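Local coordinates for protein R.Ecl18kI (Enterobacter cloacae, PDB 2GB7) that recognises the double-stranded DNA sequence 5'-CCNGG-3' and cleaves it before the first cytosine, acting as a type II restriction endonuclease, at residues F[154-162]-F[195-204]; F[222-232]-F[244-252]. The protein carries 1 engineered substitution. All coordinates share one frame; numbering follows the deposited sequence.

Overall arrangement
Both contacts lie in the same mixed sheet region, their centres about 16 Å apart, and they follow one another along the chain. Contact 1 is mostly buried, yet one side meets DNA: a loop leading into strand 161-163 packs on the end of helix 191-199 and on Met-204, mainly through van der Waals contacts, with two waters making weak links across; a salt bridge within 195-204 fixes the carboxylate that meets the loop. Contact 2 is partly buried and lies at the sheet's edge, where strand 245-247 pairs in parallel with strand 226-230 through backbone hydrogen bonds, flanked by aromatic and cation-pi packing. Strand 204-207 joins them: Met-204 pairs through its backbone with Asn-225 and Val-227.

Contact 1. Residues F[154-162]-F[195-204]. With nucleotides of chain B.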
loop_
_atom_site.group_PDB
_atom_site.type_symbol
_atom_site.label_atom_id
_atom_site.label_comp_id
_atom_site.label_asym_id
_atom_site.label_seq_id
_atom_site.Cartn_x
_atom_site.Cartn_y
_atom_site.Cartn_z
ATOM N N GLN F 154 14.405 16.505 -9.101
ATOM C CA GLN F 154 14.021 16.215 -10.477
ATOM C C GLN F 154 12.521 15.963 -10.595
ATOM O O GLN F 154 11.706 16.821 -10.244
ATOM C CB GLN F 154 14.802 15.007 -11.007
ATOM C CG GLN F 154 16.210 15.337 -11.472
ATOM C CD GLN F 154 16.460 14.928 -12.911
ATOM O OE1 GLN F 154 16.749 15.770 -13.764
ATOM N NE2 GLN F 154 16.348 13.633 -13.191
ATOM N N ILE F 155 12.175 14.780 -11.100
ATOM C CA ILE F 155 10.784 14.378 -11.254
ATOM C C ILE F 155 10.546 13.159 -10.372
ATOM O O ILE F 155 11.307 12.189 -10.429
ATOM C CB ILE F 155 10.446 14.055 -12.738
ATOM C CG1 ILE F 155 10.267 15.337 -13.552
ATOM C CG2 ILE F 155 9.187 13.228 -12.845
ATOM C CD1 ILE F 155 10.463 15.143 -15.044
ATOM N N GLY F 156 9.496 13.197 -9.560
ATOM C CA GLY F 156 9.197 12.063 -8.673
ATOM C C GLY F 156 8.921 10.791 -9.446
ATOM O O GLY F 156 8.369 10.853 -10.542
ATOM N N LYS F 157 9.277 9.629 -8.885
ATOM C CA LYS F 157 9.042 8.369 -9.598
ATOM C C LYS F 157 7.541 8.034 -9.690
ATOM O O LYS F 157 7.131 7.169 -10.474
ATOM C CB LYS F 157 9.866 7.212 -9.007
ATOM C CG LYS F 157 11.389 7.457 -8.981
ATOM C CD LYS F 157 11.937 7.901 -10.351
ATOM C CE LYS F 157 13.458 8.079 -10.325
ATOM N NZ LYS F 157 13.949 8.727 -11.584
ATOM N N LEU F 158 6.702 8.767 -8.962
ATOM C CA LEU F 158 5.249 8.531 -9.023
ATOM C C LEU F 158 4.585 9.382 -10.164
ATOM O O LEU F 158 3.398 9.220 -10.452
ATOM C CB LEU F 158 4.691 8.705 -7.596
ATOM C CG LEU F 158 3.577 9.697 -7.274
ATOM C CD1 LEU F 158 3.309 9.720 -5.777
ATOM C CD2 LEU F 158 3.896 11.082 -7.789
ATOM N N VAL F 159 5.370 10.240 -10.799
ATOM C CA VAL F 159 4.856 10.932 -11.985
ATOM C C VAL F 159 4.950 9.942 -13.114
ATOM O O VAL F 159 6.013 9.326 -13.316
ATOM C CB VAL F 159 5.724 12.109 -12.355
ATOM C CG1 VAL F 159 5.235 12.699 -13.721
ATOM C CG2 VAL F 159 5.718 13.130 -11.235
ATOM N N ASP F 160 3.837 9.738 -13.809
ATOM C CA ASP F 160 3.771 8.785 -14.916
ATOM C C ASP F 160 3.998 9.424 -16.275
ATOM O O ASP F 160 4.665 8.835 -17.124
ATOM C CB ASP F 160 2.421 8.117 -14.910
ATOM C CG ASP F 160 2.256 7.227 -13.703
ATOM O OD1 ASP F 160 3.218 6.466 -13.359
ATOM O OD2 ASP F 160 1.208 7.323 -13.045
ATOM N N LEU F 161 3.406 10.602 -16.474
ATOM C CA LEU F 161 3.484 11.297 -17.766
ATOM C C LEU F 161 3.905 12.731 -17.584
ATOM O O LEU F 161 3.456 13.397 -16.662
ATOM C CB LEU F 161 2.123 11.300 -18.433
ATOM C CG LEU F 161 1.529 9.915 -18.674
ATOM C CD1 LEU F 161 0.073 9.976 -19.018
ATOM C CD2 LEU F 161 2.340 9.129 -19.715
ATOM N N VAL F 162 4.777 13.183 -18.476
ATOM C CA VAL F 162 5.299 14.534 -18.441
ATOM C C VAL F 162 5.055 15.173 -19.812
ATOM O O VAL F 162 5.583 14.702 -20.819
ATOM C CB VAL F 162 6.807 14.527 -18.203
ATOM C CG1 VAL F 162 7.355 15.962 -18.162
ATOM C CG2 VAL F 162 7.188 13.737 -16.906
ATOM N N GLU F 195 5.912 14.066 -2.869
ATOM C CA GLU F 195 6.707 14.203 -4.075
ATOM C C GLU F 195 6.612 15.607 -4.670
ATOM O O GLU F 195 7.624 16.148 -5.105
ATOM C CB GLU F 195 6.365 13.117 -5.092
ATOM C CG GLU F 195 6.910 11.766 -4.615
ATOM C CD GLU F 195 8.443 11.780 -4.602
ATOM O OE1 GLU F 195 9.036 11.831 -5.699
ATOM O OE2 GLU F 195 9.061 11.768 -3.517
ATOM N N VAL F 196 5.430 16.209 -4.596
ATOM C CA VAL F 196 5.261 17.596 -5.069
ATOM C C VAL F 196 6.160 18.524 -4.290
ATOM O O VAL F 196 6.925 19.326 -4.862
ATOM C CB VAL F 196 3.801 18.003 -4.960
ATOM C CG1 VAL F 196 3.613 19.523 -5.158
ATOM C CG2 VAL F 196 3.029 17.309 -6.042
ATOM N N ASN F 197 6.123 18.391 -2.972
ATOM C CA ASN F 197 6.908 19.300 -2.151
ATOM C C ASN F 197 8.409 19.059 -2.232
ATOM O O ASN F 197 9.203 20.016 -2.152
ATOM C CB ASN F 197 6.377 19.279 -0.738
ATOM C CG ASN F 197 5.004 19.924 -0.640
ATOM O OD1 ASN F 197 4.155 19.484 0.136
ATOM N ND2 ASN F 197 4.773 20.953 -1.437
ATOM N N ARG F 198 8.810 17.814 -2.425
ATOM C CA ARG F 198 10.219 17.474 -2.512
ATOM C C ARG F 198 10.892 18.072 -3.732
ATOM O O ARG F 198 12.056 18.455 -3.667
ATOM C CB ARG F 198 10.390 15.946 -2.530
ATOM C CG ARG F 198 11.843 15.460 -2.429
ATOM C CD ARG F 198 11.860 13.939 -2.311
ATOM N NE ARG F 198 11.449 13.302 -3.561
ATOM C CZ ARG F 198 12.208 13.236 -4.647
ATOM N NH1 ARG F 198 13.457 13.727 -4.630
ATOM N NH2 ARG F 198 11.735 12.662 -5.742
ATOM N N THR F 199 10.153 18.182 -4.837
ATOM C CA THR F 199 10.759 18.562 -6.103
ATOM C C THR F 199 10.267 19.915 -6.595
ATOM O O THR F 199 10.695 20.367 -7.666
ATOM C CB THR F 199 10.462 17.519 -7.196
ATOM O OG1 THR F 199 9.054 17.312 -7.271
ATOM C CG2 THR F 199 11.147 16.182 -6.851
ATOM N N GLY F 200 9.372 20.545 -5.839
ATOM C CA GLY F 200 8.915 21.914 -6.223
ATOM C C GLY F 200 7.931 21.897 -7.375
ATOM O O GLY F 200 7.749 22.898 -8.074
ATOM N N ILE F 201 7.271 20.768 -7.562
ATOM C CA ILE F 201 6.249 20.668 -8.594
ATOM C C ILE F 201 5.200 21.762 -8.386
ATOM O O ILE F 201 4.776 22.037 -7.269
ATOM C CB ILE F 201 5.660 19.246 -8.600
ATOM C CG1 ILE F 201 6.666 18.349 -9.292
ATOM C CG2 ILE F 201 4.320 19.224 -9.315
ATOM C CD1 ILE F 201 6.418 16.878 -9.007
ATOM N N ARG F 202 4.843 22.460 -9.473
ATOM C CA ARG F 202 3.872 23.538 -9.385
ATOM C C ARG F 202 2.465 22.985 -9.084
ATOM O O ARG F 202 1.773 23.451 -8.197
ATOM C CB ARG F 202 3.830 24.298 -10.711
ATOM C CG ARG F 202 2.881 25.493 -10.679
ATOM C CD ARG F 202 2.783 26.182 -12.054
ATOM N NE ARG F 202 2.273 25.241 -13.062
ATOM C CZ ARG F 202 3.018 24.605 -13.970
ATOM N NH1 ARG F 202 4.329 24.818 -14.052
ATOM N NH2 ARG F 202 2.436 23.749 -14.807
ATOM N N GLU F 203 2.092 21.948 -9.818
ATOM C CA GLU F 203 0.805 21.306 -9.647
ATOM C C GLU F 203 0.911 19.928 -10.257
ATOM O O GLU F 203 1.675 19.702 -11.200
ATOM C CB GLU F 203 -0.298 22.091 -10.344
ATOM C CG GLU F 203 -0.061 22.277 -11.827
ATOM C CD GLU F 203 -0.944 23.362 -12.417
ATOM O OE1 GLU F 203 -2.199 23.213 -12.304
ATOM O OE2 GLU F 203 -0.386 24.342 -13.004
ATOM N N MET F 204 0.166 18.984 -9.712
ATOM C CA MET F 204 0.142 17.632 -10.274
ATOM C C MET F 204 -1.299 17.177 -10.388
ATOM O O MET F 204 -2.128 17.390 -9.487
ATOM C CB MET F 204 0.957 16.626 -9.429
ATOM C CG MET F 204 1.486 15.369 -10.213
ATOM S SD MET F 204 2.281 14.167 -9.178
ATOM C CE MET F 204 3.274 15.198 -8.106
ATOM P P DC B 2 10.022 4.819 -5.326
ATOM O OP1 DC B 2 10.826 5.986 -5.768
ATOM O OP2 DC B 2 9.810 4.579 -3.876
ATOM O "O5'" DC B 2 8.602 4.905 -6.036
ATOM C "C5'" DC B 2 8.516 4.825 -7.453
ATOM C "C4'" DC B 2 7.361 3.945 -7.867
ATOM O "O4'" DC B 2 7.665 2.542 -7.666
ATOM C "C3'" DC B 2 6.046 4.210 -7.139
ATOM O "O3'" DC B 2 5.015 4.207 -8.113
ATOM C "C2'" DC B 2 5.907 3.015 -6.212
ATOM C "C1'" DC B 2 6.572 1.913 -7.023
ATOM N N1 DC B 2 7.094 0.777 -6.240
ATOM C C2 DC B 2 6.692 -0.522 -6.588
ATOM O O2 DC B 2 5.940 -0.679 -7.563
ATOM N N3 DC B 2 7.139 -1.571 -5.860
ATOM C C4 DC B 2 7.963 -1.363 -4.831
ATOM N N4 DC B 2 8.377 -2.425 -4.134
ATOM C C5 DC B 2 8.401 -0.055 -4.466
ATOM C C6 DC B 2 7.944 0.976 -5.190
HETATM O O HOH W 1 9.881 19.744 -10.285
HETATM O O HOH W 2 10.953 9.142 -6.121
#
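Glu-195 starts with CG anti to its carbonyl carbon and then bends at chi2 (-66°), which carries OE1 to within 3.0 Å of Gly-156 CA. That glycine has no side chain to block the carboxylate. Arg-198, itself bent at chi3 (70°), grips the acid in a side-on salt bridge: NH2 takes Glu-195 OE1 at 2.8 Å and NE takes OE2, both on the syn side, which fixes the rotation of the carboxylate. The edge of the guanidinium also comes near Gly-156 CA.

One turn on, Thr-199 hands OG1 back to the carbonyl oxygen of Glu-195 (2.8 Å), while its CB rests 3.4 Å from Gln-154 O. On the apolar side, Met-204 sends SD obliquely across Leu-158 CD2 (3.7 Å) and Val-159 CG2 (4.1 Å). Ile-201 adds a looser contact with Val-159.

The loop makes a type I turn from Gly-156 to Val-159. At its corner Lys-157 lays CB 3.2 Å from C5' of the deoxycytidine nucleotide DC2 of chain B, and a water accepts from Lys-157 N beside the phosphate. This loop, set against the end of helix 191-199 beside the DNA backbone, lies in the EcoRII C-terminal family region of the PD-(D/E)XK nuclease clan.

Contact 2. Residues F[222-232]-F[244-252]; sequences YEANVVVVTTV and RVLTFEDML
Arg-244 lies flat on the ring of Tyr-222, with the guanidinium and ring planes only 7° apart and their centres separated by 3.6 Å. CZ sits over the ring face, offset toward the rim, so the stack is also a cation-pi pair. Tyr-222 swings its ring out with CG anti to the backbone N (chi1 179°), and the extended arginine chain runs across it, CD adding a CH-pi contact.

At the other end the roles are reversed: Val-229 puts CG1 over a face of the Phe-248 ring, 3.5 Å from CD1. Met-251 crosses the same valine at about a right angle, with SD 4.0 Å from CG2. Between these ends Val-227 CG1 meets Leu-246 CG obliquely at 3.7 Å.

The backbones pair in parallel: Leu-246 N gives a nearly straight bond to Val-228 O (2.9 Å), Thr-230 N returns one to Leu-246 O, and Phe-248 N makes a more bent one to Thr-230 O. Where the strand becomes helix, Thr-247 and Asp-250 form a capping box, with Asp-250 N donating to Thr-247 OG1 at 3.1 Å.

The two strands belong to a beta-alpha-beta unit connected through helix 232-238. Strand 204-207 flanks strand 226-230 on its other edge, Ile-218 of helix 215-223 packs on Arg-244 and Val-245, and Pro-49 and Ile-53 of helix 49-77 touch Phe-248.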
loop_
_atom_site.group_PDB
_atom_site.type_symbol
_atom_site.label_atom_id
_atom_site.label_comp_id
_atom_site.label_asym_id
_atom_site.label_seq_id
_atom_site.Cartn_x
_atom_site.Cartn_y
_atom_site.Cartn_z
ATOM N N TYR F 222 -5.669 19.813 -2.290
ATOM C CA TYR F 222 -5.840 21.155 -2.863
ATOM C C TYR F 222 -4.776 22.113 -2.355
ATOM O O TYR F 222 -4.183 22.872 -3.153
ATOM C CB TYR F 222 -7.241 21.660 -2.534
ATOM C CG TYR F 222 -7.533 23.043 -3.045
ATOM C CD1 TYR F 222 -7.929 23.236 -4.369
ATOM C CD2 TYR F 222 -7.409 24.136 -2.210
ATOM C CE1 TYR F 222 -8.211 24.508 -4.847
ATOM C CE2 TYR F 222 -7.710 25.419 -2.674
ATOM C CZ TYR F 222 -8.092 25.583 -3.987
ATOM O OH TYR F 222 -8.376 26.862 -4.420
ATOM N N GLU F 223 -4.526 22.073 -1.052
ATOM C CA GLU F 223 -3.520 22.979 -0.470
ATOM C C GLU F 223 -2.140 22.620 -0.987
ATOM O O GLU F 223 -1.240 23.482 -1.055
ATOM C CB GLU F 223 -3.556 22.858 1.049
ATOM C CG GLU F 223 -2.676 23.909 1.800
ATOM C CD GLU F 223 -1.193 23.556 1.872
ATOM O OE1 GLU F 223 -0.855 22.341 1.901
ATOM O OE2 GLU F 223 -0.362 24.504 1.882
ATOM N N ALA F 224 -1.964 21.336 -1.327
ATOM C CA ALA F 224 -0.718 20.812 -1.882
ATOM C C ALA F 224 -0.597 20.965 -3.396
ATOM O O ALA F 224 0.413 20.544 -3.985
ATOM C CB ALA F 224 -0.521 19.334 -1.453
ATOM N N ASN F 225 -1.593 21.619 -4.014
ATOM C CA ASN F 225 -1.657 21.796 -5.460
ATOM C C ASN F 225 -1.665 20.463 -6.217
ATOM O O ASN F 225 -1.099 20.331 -7.303
ATOM C CB ASN F 225 -0.542 22.720 -5.926
ATOM C CG ASN F 225 -0.697 24.085 -5.340
ATOM O OD1 ASN F 225 -1.663 24.791 -5.631
ATOM N ND2 ASN F 225 0.253 24.477 -4.535
ATOM N N VAL F 226 -2.374 19.508 -5.652
ATOM C CA VAL F 226 -2.645 18.243 -6.320
ATOM C C VAL F 226 -4.137 18.221 -6.607
ATOM O O VAL F 226 -4.939 18.456 -5.701
ATOM C CB VAL F 226 -2.285 17.051 -5.415
ATOM C CG1 VAL F 226 -2.676 15.751 -6.084
ATOM C CG2 VAL F 226 -0.782 17.025 -5.136
ATOM N N VAL F 227 -4.494 17.988 -7.864
ATOM C CA VAL F 227 -5.910 17.980 -8.241
ATOM C C VAL F 227 -6.302 16.587 -8.636
ATOM O O VAL F 227 -5.644 15.991 -9.481
ATOM C CB VAL F 227 -6.183 18.911 -9.436
ATOM C CG1 VAL F 227 -7.660 18.958 -9.693
ATOM C CG2 VAL F 227 -5.691 20.300 -9.114
ATOM N N VAL F 228 -7.361 16.065 -8.006
ATOM C CA VAL F 228 -7.866 14.729 -8.327
ATOM C C VAL F 228 -8.701 14.823 -9.596
ATOM O O VAL F 228 -9.498 15.778 -9.788
ATOM C CB VAL F 228 -8.719 14.154 -7.203
ATOM C CG1 VAL F 228 -9.194 12.724 -7.541
ATOM C CG2 VAL F 228 -7.901 14.174 -5.889
ATOM N N VAL F 229 -8.452 13.849 -10.461
ATOM C CA VAL F 229 -9.070 13.737 -11.788
ATOM C C VAL F 229 -9.721 12.364 -11.804
ATOM O O VAL F 229 -9.067 11.359 -11.524
ATOM C CB VAL F 229 -8.026 13.835 -12.901
ATOM C CG1 VAL F 229 -8.654 13.628 -14.263
ATOM C CG2 VAL F 229 -7.330 15.208 -12.879
ATOM N N THR F 230 -11.007 12.289 -12.113
ATOM C CA THR F 230 -11.648 10.958 -12.187
ATOM C C THR F 230 -12.652 10.959 -13.329
ATOM O O THR F 230 -12.707 11.899 -14.104
ATOM C CB THR F 230 -12.297 10.557 -10.827
ATOM O OG1 THR F 230 -12.597 9.160 -10.796
ATOM C CG2 THR F 230 -13.558 11.387 -10.503
ATOM N N THR F 231 -13.391 9.876 -13.470
ATOM C CA THR F 231 -14.331 9.791 -14.562
ATOM C C THR F 231 -15.490 10.736 -14.354
ATOM O O THR F 231 -15.725 11.250 -13.252
ATOM C CB THR F 231 -14.900 8.375 -14.711
ATOM O OG1 THR F 231 -15.538 7.990 -13.482
ATOM C CG2 THR F 231 -13.796 7.400 -15.068
ATOM N N VAL F 232 -16.227 10.974 -15.454
ATOM C CA VAL F 232 -17.413 11.805 -15.361
ATOM C C VAL F 232 -18.380 11.134 -14.394
ATOM O O VAL F 232 -18.930 11.790 -13.508
ATOM C CB VAL F 232 -18.118 12.027 -16.740
ATOM C CG1 VAL F 232 -19.465 12.760 -16.550
ATOM C CG2 VAL F 232 -17.230 12.814 -17.678
ATOM N N ARG F 244 -13.299 21.315 -6.960
ATOM C CA ARG F 244 -11.923 20.858 -6.733
ATOM C C ARG F 244 -11.626 19.490 -7.328
ATOM O O ARG F 244 -10.478 19.072 -7.373
ATOM C CB ARG F 244 -11.579 20.871 -5.249
ATOM C CG ARG F 244 -11.666 22.251 -4.657
ATOM C CD ARG F 244 -11.306 22.239 -3.207
ATOM N NE ARG F 244 -11.306 23.611 -2.726
ATOM C CZ ARG F 244 -10.859 23.990 -1.540
ATOM N NH1 ARG F 244 -10.382 23.094 -0.674
ATOM N NH2 ARG F 244 -10.890 25.273 -1.229
ATOM N N VAL F 245 -12.661 18.787 -7.767
ATOM C CA VAL F 245 -12.500 17.477 -8.364
ATOM C C VAL F 245 -12.768 17.642 -9.856
ATOM O O VAL F 245 -13.786 18.252 -10.246
ATOM C CB VAL F 245 -13.489 16.454 -7.725
ATOM C CG1 VAL F 245 -13.463 15.142 -8.480
ATOM C CG2 VAL F 245 -13.152 16.229 -6.213
ATOM N N LEU F 246 -11.840 17.165 -10.675
ATOM C CA LEU F 246 -11.933 17.364 -12.141
ATOM C C LEU F 246 -12.250 16.036 -12.791
ATOM O O LEU F 246 -12.066 14.975 -12.192
ATOM C CB LEU F 246 -10.596 17.857 -12.709
ATOM C CG LEU F 246 -10.150 19.299 -12.431
ATOM C CD1 LEU F 246 -8.834 19.577 -13.186
ATOM C CD2 LEU F 246 -11.194 20.319 -12.765
ATOM N N THR F 247 -12.733 16.096 -14.026
ATOM C CA THR F 247 -12.925 14.894 -14.830
ATOM C C THR F 247 -11.756 14.720 -15.783
ATOM O O THR F 247 -11.045 15.672 -16.053
ATOM C CB THR F 247 -14.187 15.003 -15.685
ATOM O OG1 THR F 247 -14.044 16.122 -16.578
ATOM C CG2 THR F 247 -15.387 15.168 -14.787
ATOM N N PHE F 248 -11.569 13.511 -16.329
ATOM C CA PHE F 248 -10.573 13.331 -17.389
ATOM C C PHE F 248 -10.809 14.279 -18.555
ATOM O O PHE F 248 -9.871 14.705 -19.198
ATOM C CB PHE F 248 -10.557 11.898 -17.871
ATOM C CG PHE F 248 -10.017 10.964 -16.839
ATOM C CD1 PHE F 248 -8.670 10.977 -16.542
ATOM C CD2 PHE F 248 -10.857 10.128 -16.124
ATOM C CE1 PHE F 248 -8.161 10.080 -15.545
ATOM C CE2 PHE F 248 -10.368 9.276 -15.141
ATOM C CZ PHE F 248 -9.028 9.267 -14.853
ATOM N N GLU F 249 -12.068 14.602 -18.802
ATOM C CA GLU F 249 -12.381 15.562 -19.858
ATOM C C GLU F 249 -11.750 16.943 -19.628
ATOM O O GLU F 249 -11.206 17.555 -20.559
ATOM C CB GLU F 249 -13.896 15.642 -19.990
ATOM C CG GLU F 249 -14.509 14.478 -20.768
ATOM C CD GLU F 249 -14.543 13.123 -20.035
ATOM O OE1 GLU F 249 -14.248 13.040 -18.819
ATOM O OE2 GLU F 249 -14.929 12.130 -20.706
ATOM N N ASP F 250 -11.839 17.418 -18.385
ATOM C CA ASP F 250 -11.267 18.680 -17.949
ATOM C C ASP F 250 -9.757 18.623 -18.150
ATOM O O ASP F 250 -9.151 19.545 -18.747
ATOM C CB ASP F 250 -11.564 18.919 -16.466
ATOM C CG ASP F 250 -13.029 19.103 -16.154
ATOM O OD1 ASP F 250 -13.804 19.589 -17.027
ATOM O OD2 ASP F 250 -13.409 18.835 -14.976
ATOM N N MET F 251 -9.153 17.541 -17.662
ATOM C CA MET F 251 -7.714 17.344 -17.757
ATOM C C MET F 251 -7.230 17.363 -19.193
ATOM O O MET F 251 -6.232 18.011 -19.501
ATOM C CB MET F 251 -7.271 16.042 -17.080
ATOM C CG MET F 251 -5.751 15.970 -17.000
ATOM S SD MET F 251 -5.240 14.431 -16.197
ATOM C CE MET F 251 -5.488 13.290 -17.530
ATOM N N LEU F 252 -7.917 16.644 -20.079
ATOM C CA LEU F 252 -7.509 16.589 -21.488
ATOM C C LEU F 252 -7.604 17.947 -22.176
ATOM O O LEU F 252 -6.754 18.311 -22.991
ATOM C CB LEU F 252 -8.311 15.543 -22.247
ATOM C CG LEU F 252 -7.662 14.162 -22.298
ATOM C CD1 LEU F 252 -6.442 14.176 -23.235
ATOM C CD2 LEU F 252 -7.213 13.610 -20.896
HETATM O O HOH W 3 -9.194 17.134 -6.165
#